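Local coordinates for protein transaminase (Bacillus megaterium, PDB 5G0A) that transfers amino groups with pyridoxal-5'-phosphate as cofactor, acting as an S-selective omega-transaminase of the class-III aminotransferase family, at residues 103-108 / 280-285; 251-256 / 285-290. One frame throughout, in Å; residues are numbered along the deposited sequence.

Contact 1 (103-108 / 280-285)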
loop_
_atom_site.group_PDB
_atom_site.type_symbol
_atom_site.label_atom_id
_atom_site.label_comp_id
_atom_site.label_asym_id
_atom_site.label_seq_id
_atom_site.Cartn_x
_atom_site.Cartn_y
_atom_site.Cartn_z
ATOM N N GLU B 103 8.084 34.737 -17.735
ATOM C CA GLU B 103 8.847 35.921 -18.144
ATOM C C GLU B 103 8.221 37.266 -17.798
ATOM O O GLU B 103 8.946 38.279 -17.780
ATOM C CB GLU B 103 9.152 35.880 -19.643
ATOM C CG GLU B 103 9.984 34.688 -20.079
ATOM C CD GLU B 103 11.325 34.584 -19.368
ATOM O OE1 GLU B 103 11.568 35.336 -18.405
ATOM O OE2 GLU B 103 12.141 33.730 -19.767
ATOM N N ASP B 104 6.900 37.298 -17.571
ATOM C CA ASP B 104 6.201 38.559 -17.227
ATOM C C ASP B 104 5.753 38.686 -15.767
ATOM O O ASP B 104 5.607 39.784 -15.229
ATOM C CB ASP B 104 5.023 38.813 -18.186
ATOM C CG ASP B 104 5.442 38.766 -19.645
ATOM O OD1 ASP B 104 6.638 39.029 -19.952
ATOM O OD2 ASP B 104 4.576 38.469 -20.492
ATOM N N ILE B 105 5.526 37.548 -15.118
ATOM C CA ILE B 105 5.178 37.521 -13.717
ATOM C C ILE B 105 6.390 37.178 -12.829
ATOM O O ILE B 105 6.672 37.880 -11.840
ATOM C CB ILE B 105 4.006 36.526 -13.498
ATOM C CG1 ILE B 105 2.755 37.071 -14.229
ATOM C CG2 ILE B 105 3.777 36.287 -12.008
ATOM C CD1 ILE B 105 1.474 36.256 -14.081
ATOM N N LEU B 106 7.107 36.117 -13.184
ATOM C CA LEU B 106 8.235 35.629 -12.356
ATOM C C LEU B 106 9.615 35.936 -12.959
ATOM O O LEU B 106 10.627 35.277 -12.641
ATOM C CB LEU B 106 8.080 34.115 -12.113
ATOM C CG LEU B 106 6.903 33.717 -11.217
ATOM C CD1 LEU B 106 6.810 32.181 -11.224
ATOM C CD2 LEU B 106 7.046 34.250 -9.778
ATOM N N GLY B 107 9.674 36.946 -13.823
ATOM C CA GLY B 107 10.951 37.300 -14.467
ATOM C C GLY B 107 12.037 37.749 -13.504
ATOM O O GLY B 107 13.215 37.748 -13.860
ATOM N N ASP B 108 11.636 38.136 -12.291
ATOM C CA ASP B 108 12.576 38.530 -11.229
ATOM C C ASP B 108 13.148 37.362 -10.427
ATOM O O ASP B 108 13.936 37.561 -9.487
ATOM C CB ASP B 108 11.967 39.579 -10.291
ATOM C CG ASP B 108 10.733 39.062 -9.514
ATOM O OD1 ASP B 108 10.047 38.120 -9.988
ATOM O OD2 ASP B 108 10.439 39.641 -8.449
ATOM N N LYS B 280 0.771 39.645 -3.155
ATOM C CA LYS B 280 1.935 39.479 -4.022
ATOM C C LYS B 280 1.503 38.483 -5.097
ATOM O O LYS B 280 0.405 37.911 -4.985
ATOM C CB LYS B 280 3.145 38.949 -3.236
ATOM C CG LYS B 280 3.706 39.956 -2.228
ATOM C CD LYS B 280 4.997 39.477 -1.585
ATOM C CE LYS B 280 5.574 40.566 -0.670
ATOM N NZ LYS B 280 6.236 41.656 -1.459
ATOM N N TRP B 281 2.309 38.298 -6.135
ATOM C CA TRP B 281 1.925 37.344 -7.198
ATOM C C TRP B 281 1.663 35.958 -6.593
ATOM O O TRP B 281 0.635 35.332 -6.880
ATOM C CB TRP B 281 2.944 37.281 -8.310
ATOM C CG TRP B 281 2.722 38.403 -9.299
ATOM C CD1 TRP B 281 3.497 39.523 -9.446
ATOM C CD2 TRP B 281 1.650 38.523 -10.248
ATOM N NE1 TRP B 281 2.967 40.346 -10.435
ATOM C CE2 TRP B 281 1.853 39.743 -10.960
ATOM C CE3 TRP B 281 0.551 37.719 -10.583
ATOM C CZ2 TRP B 281 0.990 40.176 -11.965
ATOM C CZ3 TRP B 281 -0.313 38.152 -11.601
ATOM C CH2 TRP B 281 -0.087 39.365 -12.277
ATOM N N PHE B 282 2.572 35.511 -5.723
ATOM C CA PHE B 282 2.414 34.192 -5.078
ATOM C C PHE B 282 2.681 34.245 -3.585
ATOM O O PHE B 282 3.477 35.064 -3.120
ATOM C CB PHE B 282 3.346 33.173 -5.724
ATOM C CG PHE B 282 3.001 32.879 -7.145
ATOM C CD1 PHE B 282 1.945 32.026 -7.437
ATOM C CD2 PHE B 282 3.701 33.466 -8.189
ATOM C CE1 PHE B 282 1.609 31.742 -8.772
ATOM C CE2 PHE B 282 3.383 33.188 -9.512
ATOM C CZ PHE B 282 2.323 32.345 -9.805
ATOM N N GLY B 283 2.000 33.372 -2.844
ATOM C CA GLY B 283 2.114 33.319 -1.386
ATOM C C GLY B 283 3.538 33.151 -0.896
ATOM O O GLY B 283 3.916 33.784 0.103
ATOM N N TYR B 284 4.331 32.325 -1.574
ATOM C CA TYR B 284 5.715 32.069 -1.114
ATOM C C TYR B 284 6.568 33.333 -1.145
ATOM O O TYR B 284 7.588 33.409 -0.461
ATOM C CB TYR B 284 6.422 30.933 -1.900
ATOM C CG TYR B 284 6.814 31.277 -3.328
ATOM C CD1 TYR B 284 8.028 31.927 -3.604
ATOM C CD2 TYR B 284 5.982 30.938 -4.401
ATOM C CE1 TYR B 284 8.395 32.232 -4.897
ATOM C CE2 TYR B 284 6.340 31.243 -5.716
ATOM C CZ TYR B 284 7.540 31.911 -5.946
ATOM O OH TYR B 284 7.916 32.213 -7.225
ATOM N N GLN B 285 6.170 34.300 -1.967
ATOM C CA GLN B 285 6.974 35.529 -2.149
ATOM C C GLN B 285 7.029 36.433 -0.924
ATOM O O GLN B 285 7.876 37.340 -0.851
ATOM C CB GLN B 285 6.507 36.315 -3.375
ATOM C CG GLN B 285 6.766 35.538 -4.656
ATOM C CD GLN B 285 6.264 36.242 -5.897
ATOM O OE1 GLN B 285 5.141 36.765 -5.936
ATOM N NE2 GLN B 285 7.093 36.258 -6.917
HETATM O O HOH W 1 7.501 37.958 -9.280
#
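Ile105 lays its CG2 methyl over one face of the Trp281 indole, 3.8 Å from the centroid of the five-membered ring, in a CH-pi contact 25° off the ring normal. The other branch starts with CG1 anti to the carbonyl carbon (chi1 -65°) and continues extended, and its CD1 stands above the rim of the six-membered ring, 3.6 Å from Trp281 CZ3. A branched aliphatic chain suits the place because its two arms cover both rings of the indole. Replacing Trp281 by an alanine would probably leave both arms of Ile105 without the flat surface they rest on and open a gap beside them. Leu106 meets Phe282 crosswise, CD2 lying 3.8 Å from Phe282 CD2. The same methyl reaches tip to tip toward Tyr284, 3.4 Å from its OH, which is hydrogen-bonded to Glu109.

No direct hydrogen bond joins the segments, but a water does the work of one. It donates to Ile105 O (2.7 Å) and to Asp108 OD1, and accepts from Gln285 NE2, so a carbonyl just where the helix gives out keeps a polar partner. The amide of Gln285 suits this post by serving two ways: its OE1 accepts from Phe282 N at 2.9 Å, while NE2 also bonds Glu109. Glu270 in turn accepts from the backbone N-H groups of Gly283 and Tyr284. The contact thus joins the end of helix 92-105 to the loop between strands 265-269 and 293-296, with Met349 of helix 335-350 touching both Ile105 and Trp281, and Ile294 of strand 293-296 touching Phe282.

Contact 2 (251-256 / 285-290); sequences YIPQIR and QHYGVQ
Ile252 sets its CG1 anti to the carbonyl carbon (chi1 -69°), which leaves CG2 anti to the backbone N, where this methyl meets Tyr287 CB and Val289 CG2, each at 3.7 Å. Arg256 begins with CG anti to its backbone N (chi1 169°), but its chain then bends at chi2 and chi3. Its CG packs 3.8 Å from Val289 CG1 as the two side chains run alongside in opposite senses. Val289, short and branched, suits a place between two helix residues one turn apart, since each methyl serves one of them.

Ile252 CB lies over one face of the Tyr287 ring, 4.3 Å from its centroid, the two side chains meeting nearly perpendicular. Pro253, in the first turn of helix 251-262, adds its CD at 4.1 Å from Tyr287 CB.

Arg256 NH1 donates to Gln290 O at 2.9 Å, with an N-H...O angle of 163°. The acceptor lies at the edge of the guanidinium, in its plane, and the donor sits on a lone pair of the carbonyl. Asp292 forms a salt bridge with NH2, which also bonds Thr259, so several acceptors would restrict the guanidinium's rotation, and the nearby carboxylate probably balances its charge. A cationic end on an apolar stem thus fastens the loop to the helix by both packing and polar bonding.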
loop_
_atom_site.group_PDB
_atom_site.type_symbol
_atom_site.label_atom_id
_atom_site.label_comp_id
_atom_site.label_asym_id
_atom_site.label_seq_id
_atom_site.Cartn_x
_atom_site.Cartn_y
_atom_site.Cartn_z
ATOM N N TYR B 251 8.682 29.746 9.605
ATOM C CA TYR B 251 8.436 28.364 9.145
ATOM C C TYR B 251 8.895 28.094 7.701
ATOM O O TYR B 251 9.681 27.162 7.456
ATOM C CB TYR B 251 6.960 27.987 9.351
ATOM C CG TYR B 251 6.674 26.579 8.880
ATOM C CD1 TYR B 251 6.895 25.481 9.722
ATOM C CD2 TYR B 251 6.236 26.347 7.568
ATOM C CE1 TYR B 251 6.661 24.173 9.282
ATOM C CE2 TYR B 251 5.989 25.051 7.116
ATOM C CZ TYR B 251 6.199 23.978 7.967
ATOM O OH TYR B 251 5.954 22.711 7.504
ATOM N N ILE B 252 8.417 28.901 6.750
ATOM C CA ILE B 252 8.736 28.682 5.337
ATOM C C ILE B 252 10.238 28.827 5.024
ATOM O O ILE B 252 10.824 27.954 4.391
ATOM C CB ILE B 252 7.823 29.531 4.390
ATOM C CG1 ILE B 252 6.369 29.011 4.438
ATOM C CG2 ILE B 252 8.364 29.524 2.958
ATOM C CD1 ILE B 252 6.183 27.569 3.905
ATOM N N PRO B 253 10.884 29.912 5.494
ATOM C CA PRO B 253 12.329 29.929 5.302
ATOM C C PRO B 253 13.024 28.708 5.913
ATOM O O PRO B 253 13.981 28.185 5.325
ATOM C CB PRO B 253 12.765 31.249 5.996
ATOM C CG PRO B 253 11.560 32.120 5.897
ATOM C CD PRO B 253 10.376 31.188 6.035
ATOM N N GLN B 254 12.540 28.241 7.064
ATOM C CA GLN B 254 13.160 27.063 7.678
ATOM C C GLN B 254 12.918 25.771 6.891
ATOM O O GLN B 254 13.784 24.910 6.835
ATOM C CB GLN B 254 12.761 26.922 9.140
ATOM C CG GLN B 254 13.567 27.852 10.035
ATOM C CD GLN B 254 13.336 27.599 11.520
ATOM O OE1 GLN B 254 12.916 26.522 11.934
ATOM N NE2 GLN B 254 13.639 28.607 12.332
ATOM N N ILE B 255 11.748 25.652 6.274
ATOM C CA ILE B 255 11.479 24.499 5.409
ATOM C C ILE B 255 12.338 24.520 4.151
ATOM O O ILE B 255 12.837 23.476 3.720
ATOM C CB ILE B 255 9.971 24.384 5.062
ATOM C CG1 ILE B 255 9.172 23.894 6.284
ATOM C CG2 ILE B 255 9.745 23.497 3.827
ATOM C CD1 ILE B 255 9.500 22.495 6.817
ATOM N N ARG B 256 12.530 25.705 3.569
ATOM C CA ARG B 256 13.358 25.819 2.382
ATOM C C ARG B 256 14.796 25.383 2.699
ATOM O O ARG B 256 15.405 24.620 1.955
ATOM C CB ARG B 256 13.312 27.250 1.816
ATOM C CG ARG B 256 14.350 27.525 0.739
ATOM C CD ARG B 256 14.045 26.889 -0.616
ATOM N NE ARG B 256 14.228 25.428 -0.630
ATOM C CZ ARG B 256 14.043 24.653 -1.700
ATOM N NH1 ARG B 256 13.686 25.162 -2.872
ATOM N NH2 ARG B 256 14.235 23.340 -1.596
ATOM N N GLN B 285 6.170 34.300 -1.967
ATOM C CA GLN B 285 6.974 35.529 -2.149
ATOM C C GLN B 285 7.029 36.433 -0.924
ATOM O O GLN B 285 7.876 37.340 -0.851
ATOM C CB GLN B 285 6.507 36.315 -3.375
ATOM C CG GLN B 285 6.766 35.538 -4.656
ATOM C CD GLN B 285 6.264 36.242 -5.897
ATOM O OE1 GLN B 285 5.141 36.765 -5.936
ATOM N NE2 GLN B 285 7.093 36.258 -6.917
ATOM N N HIS B 286 6.137 36.204 0.029
ATOM C CA HIS B 286 6.254 36.885 1.322
ATOM C C HIS B 286 7.474 36.468 2.129
ATOM O O HIS B 286 7.842 37.173 3.077
ATOM C CB HIS B 286 5.001 36.683 2.163
ATOM C CG HIS B 286 3.798 37.360 1.598
ATOM N ND1 HIS B 286 3.506 38.687 1.844
ATOM C CD2 HIS B 286 2.833 36.908 0.763
ATOM C CE1 HIS B 286 2.393 39.013 1.209
ATOM N NE2 HIS B 286 1.970 37.954 0.534
ATOM N N TYR B 287 8.107 35.347 1.750
ATOM C CA TYR B 287 9.114 34.697 2.617
ATOM C C TYR B 287 10.566 34.713 2.127
ATOM O O TYR B 287 11.441 34.101 2.751
ATOM C CB TYR B 287 8.645 33.261 2.977
ATOM C CG TYR B 287 7.296 33.300 3.635
ATOM C CD1 TYR B 287 7.179 33.651 4.982
ATOM C CD2 TYR B 287 6.116 33.094 2.893
ATOM C CE1 TYR B 287 5.944 33.749 5.588
ATOM C CE2 TYR B 287 4.880 33.195 3.494
ATOM C CZ TYR B 287 4.808 33.522 4.838
ATOM O OH TYR B 287 3.598 33.628 5.445
ATOM N N GLY B 288 10.831 35.391 1.019
ATOM C CA GLY B 288 12.218 35.576 0.551
ATOM C C GLY B 288 12.902 34.321 0.026
ATOM O O GLY B 288 14.136 34.229 0.023
ATOM N N VAL B 289 12.096 33.351 -0.427
ATOM C CA VAL B 289 12.612 32.069 -0.883
ATOM C C VAL B 289 12.009 31.665 -2.221
ATOM O O VAL B 289 11.120 32.334 -2.753
ATOM C CB VAL B 289 12.396 30.932 0.155
ATOM C CG1 VAL B 289 13.308 31.119 1.358
ATOM C CG2 VAL B 289 10.929 30.833 0.589
ATOM N N GLN B 290 12.535 30.589 -2.787
ATOM C CA GLN B 290 12.067 30.102 -4.072
ATOM C C GLN B 290 11.911 28.586 -3.934
ATOM O O GLN B 290 12.809 27.909 -3.407
ATOM C CB GLN B 290 13.042 30.478 -5.194
ATOM C CG GLN B 290 13.004 31.986 -5.510
ATOM C CD GLN B 290 13.970 32.447 -6.596
ATOM O OE1 GLN B 290 14.305 31.712 -7.518
ATOM N NE2 GLN B 290 14.405 33.709 -6.492
#

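Overall arrangement
Both contacts act on the same loop, between strands 265-269 and 293-296 of the seven-stranded sheet: contact 1 holds its 280-285 part against the end of helix 92-105, and contact 2 holds 285-290 against the start of helix 251-262. They share Gln285, which takes part in contact 1 while the chain beyond it leads into contact 2. Their centres are 14 Å apart, and they touch directly where Tyr284 CD1 lies 3.2 Å from Val289 O. Neither is in the cofactor pocket: the side chains of Phe282 and Ile252 lie about 11 and 12 Å from a bound pyridoxal-5'-phosphate. Nearer the cofactor, strand 265-269 ends on Asp269, a residue of the cofactor pocket.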